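PDB 1IQQ: ribonuclease S-3 from Pyrus pyrifolia, which cleaves RNA as a T2-family ribonuclease of the pear pistil and takes part in the gametophytic self-incompatibility that rejects self pollen. Local coordinates for residues R133-L136 against D137-A141. Residues are numbered along the deposited sequence; the frame is centred on the assembly and turned at random.
Sequences RALL and DIENA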
ATOM      1  N   ARG A 133      19.721   4.729   3.442  1.00  8.77           N
ATOM      2  CA  ARG A 133      19.918   3.673   2.475  1.00  9.04           C
ATOM      3  C   ARG A 133      19.961   4.156   1.021  1.00  8.62           C
ATOM      4  O   ARG A 133      19.459   5.254   0.695  1.00  8.27           O
ATOM      5  CB  ARG A 133      18.762   2.712   2.631  1.00 10.15           C
ATOM      6  CG  ARG A 133      18.737   2.210   4.062  1.00 16.64           C
ATOM      7  CD  ARG A 133      17.648   1.240   4.166  1.00 15.34           C
ATOM      8  NE  ARG A 133      17.461   0.805   5.552  1.00  9.95           N
ATOM      9  CZ  ARG A 133      18.105  -0.170   6.138  1.00 10.80           C
ATOM     10  NH1 ARG A 133      19.037  -0.872   5.452  1.00 11.82           N
ATOM     11  NH2 ARG A 133      17.777  -0.418   7.406  1.00  9.43           N
ATOM     12  N   ALA A 134      20.602   3.352   0.157  1.00  7.26           N
ATOM     13  CA  ALA A 134      20.541   3.611  -1.263  1.00  7.10           C
ATOM     14  C   ALA A 134      19.197   3.137  -1.833  1.00  8.27           C
ATOM     15  O   ALA A 134      18.691   2.019  -1.521  1.00  6.98           O
ATOM     16  CB  ALA A 134      21.669   2.879  -1.996  1.00 12.26           C
ATOM     17  N   LEU A 135      18.604   3.915  -2.725  1.00  6.53           N
ATOM     18  CA  LEU A 135      17.325   3.538  -3.344  1.00  5.76           C
ATOM     19  C   LEU A 135      17.413   2.169  -3.997  1.00  7.63           C
ATOM     20  O   LEU A 135      16.452   1.401  -3.846  1.00  8.25           O
ATOM     21  CB  LEU A 135      16.991   4.533  -4.437  1.00  7.59           C
ATOM     22  CG  LEU A 135      15.802   4.206  -5.300  1.00  5.46           C
ATOM     23  CD1 LEU A 135      14.539   4.169  -4.445  1.00  7.53           C
ATOM     24  CD2 LEU A 135      15.656   5.258  -6.428  1.00  8.40           C
ATOM     25  N   LEU A 136      18.511   1.862  -4.685  1.00  6.50           N
ATOM     26  CA  LEU A 136      18.589   0.586  -5.422  1.00  6.96           C
ATOM     27  C   LEU A 136      18.533  -0.579  -4.481  1.00  9.34           C
ATOM     28  O   LEU A 136      18.045  -1.601  -4.906  1.00  8.78           O
ATOM     29  CB  LEU A 136      19.887   0.500  -6.240  1.00  9.08           C
ATOM     30  CG  LEU A 136      19.961  -0.649  -7.232  1.00 10.44           C
ATOM     31  CD1 LEU A 136      18.731  -0.683  -8.135  1.00 14.30           C
ATOM     32  CD2 LEU A 136      21.233  -0.355  -8.096  1.00 13.85           C
ATOM     33  N   ASP A 137      19.050  -0.443  -3.251  1.00  6.47           N
ATOM     34  CA  ASP A 137      18.998  -1.585  -2.335  1.00  6.70           C
ATOM     35  C   ASP A 137      17.548  -1.830  -1.903  1.00  8.70           C
ATOM     36  O   ASP A 137      17.147  -2.994  -1.774  1.00  7.76           O
ATOM     37  CB  ASP A 137      19.900  -1.361  -1.121  1.00  7.81           C
ATOM     38  CG  ASP A 137      21.383  -1.380  -1.476  1.00 13.07           C
ATOM     39  OD1 ASP A 137      21.749  -2.060  -2.449  1.00 14.41           O
ATOM     40  OD2 ASP A 137      22.163  -0.712  -0.769  1.00 12.31           O
ATOM     41  N   ILE A 138      16.749  -0.782  -1.686  1.00  7.51           N
ATOM     42  CA  ILE A 138      15.356  -0.986  -1.334  1.00  6.63           C
ATOM     43  C   ILE A 138      14.632  -1.620  -2.541  1.00  8.22           C
ATOM     44  O   ILE A 138      13.862  -2.565  -2.371  1.00  5.85           O
ATOM     45  CB  ILE A 138      14.727   0.396  -1.003  1.00  6.54           C
ATOM     46  CG1 ILE A 138      15.414   0.950   0.244  1.00  8.04           C
ATOM     47  CG2 ILE A 138      13.201   0.167  -0.687  1.00  8.77           C
ATOM     48  CD1 ILE A 138      15.118   2.408   0.556  1.00  9.04           C
ATOM     49  N   GLU A 139      14.795  -1.058  -3.754  1.00  5.50           N
ATOM     50  CA  GLU A 139      14.215  -1.601  -4.955  1.00  3.61           C
ATOM     51  C   GLU A 139      14.627  -3.046  -5.219  1.00  7.00           C
ATOM     52  O   GLU A 139      13.717  -3.862  -5.515  1.00  7.12           O
ATOM     53  CB  GLU A 139      14.519  -0.729  -6.201  1.00  7.02           C
ATOM     54  CG  GLU A 139      13.908   0.730  -6.066  1.00  8.24           C
ATOM     55  CD  GLU A 139      14.308   1.613  -7.239  1.00 11.31           C
ATOM     56  OE1 GLU A 139      15.464   1.498  -7.683  1.00 11.62           O
ATOM     57  OE2 GLU A 139      13.446   2.409  -7.696  1.00  9.48           O
ATOM     58  N   ASN A 140      15.896  -3.354  -5.058  1.00  5.38           N
ATOM     59  CA  ASN A 140      16.356  -4.746  -5.304  1.00  5.81           C
ATOM     60  C   ASN A 140      15.654  -5.669  -4.328  1.00  6.50           C
ATOM     61  O   ASN A 140      15.215  -6.762  -4.739  1.00  7.15           O
ATOM     62  CB  ASN A 140      17.854  -4.949  -5.051  1.00  7.60           C
ATOM     63  CG  ASN A 140      18.736  -4.434  -6.142  1.00  8.33           C
ATOM     64  OD1 ASN A 140      18.305  -4.220  -7.240  1.00 10.04           O
ATOM     65  ND2 ASN A 140      20.049  -4.268  -5.794  1.00  9.48           N
ATOM     66  N   ALA A 141      15.507  -5.280  -3.072  1.00  6.91           N
ATOM     67  CA  ALA A 141      14.849  -6.129  -2.075  1.00  6.31           C
ATOM     68  C   ALA A 141      13.403  -6.403  -2.468  1.00  5.03           C
ATOM     69  O   ALA A 141      12.922  -7.588  -2.378  1.00  6.15           O
ATOM     70  CB  ALA A 141      14.892  -5.444  -0.702  1.00  5.48           C
TER
HETATM   71  O   HOH W   1      21.517   0.877   1.374  1.00 11.07           O
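CB of Arg133 lies 4.2 Å from CD1 of Ile138, a loose aliphatic touch where the strand 132-133 gives way to the helix 135-143; the guanidinium group turns elsewhere, its NE donating to O of Tyr200, the C-terminal residue. Ala134 occupies the N-cap position, and its carbonyl O takes two weak bonds, from N of Asp137 and, at 3.4 Å, from N of Ile138. A water joins the two ends of this first turn: it accepts from N of Ala134 and donates to OD2 of Asp137, 2.7 Å away. With CG beside its own backbone N (chi1 -69°), Asp137 points its carboxylate back toward the start of the helix, and OD2 also passes alongside CB of Ala134.

The next carbonyl, of Leu135, takes the first i to i+4 bond that is not weak, its O receiving N of Glu139 at 3.0 Å. Its side chain meets the same residue: CG anti to the backbone N (chi1 172°) carries the isobutyl group toward the extended glutamate, with CG 3.6 Å from Glu139 CD, CD1 beside Glu139 CG and CD, and CD2 near Glu139 OE1 and OE2. An alanine in place of Glu139 would probably leave CG and both methyls of Leu135 without the cover of the glutamate chain on that side. Leu135 and Ile138 also pack on Leu153 of the strand 152-158 and Ile198 of the strand 198-199, on the side of the helix that faces the sheet.

Leu136 O accepts N of Asn140 at 2.8 Å. The Leu136 side chain crosses that of Asn140 obliquely, CD1 coming 3.7 Å from OD1. Such i to i+4 bonds following a residue at the N-cap are the signature of an alpha-helical N-terminus, here joining a short strand to a helix on the surface of the T2 ribonuclease fold.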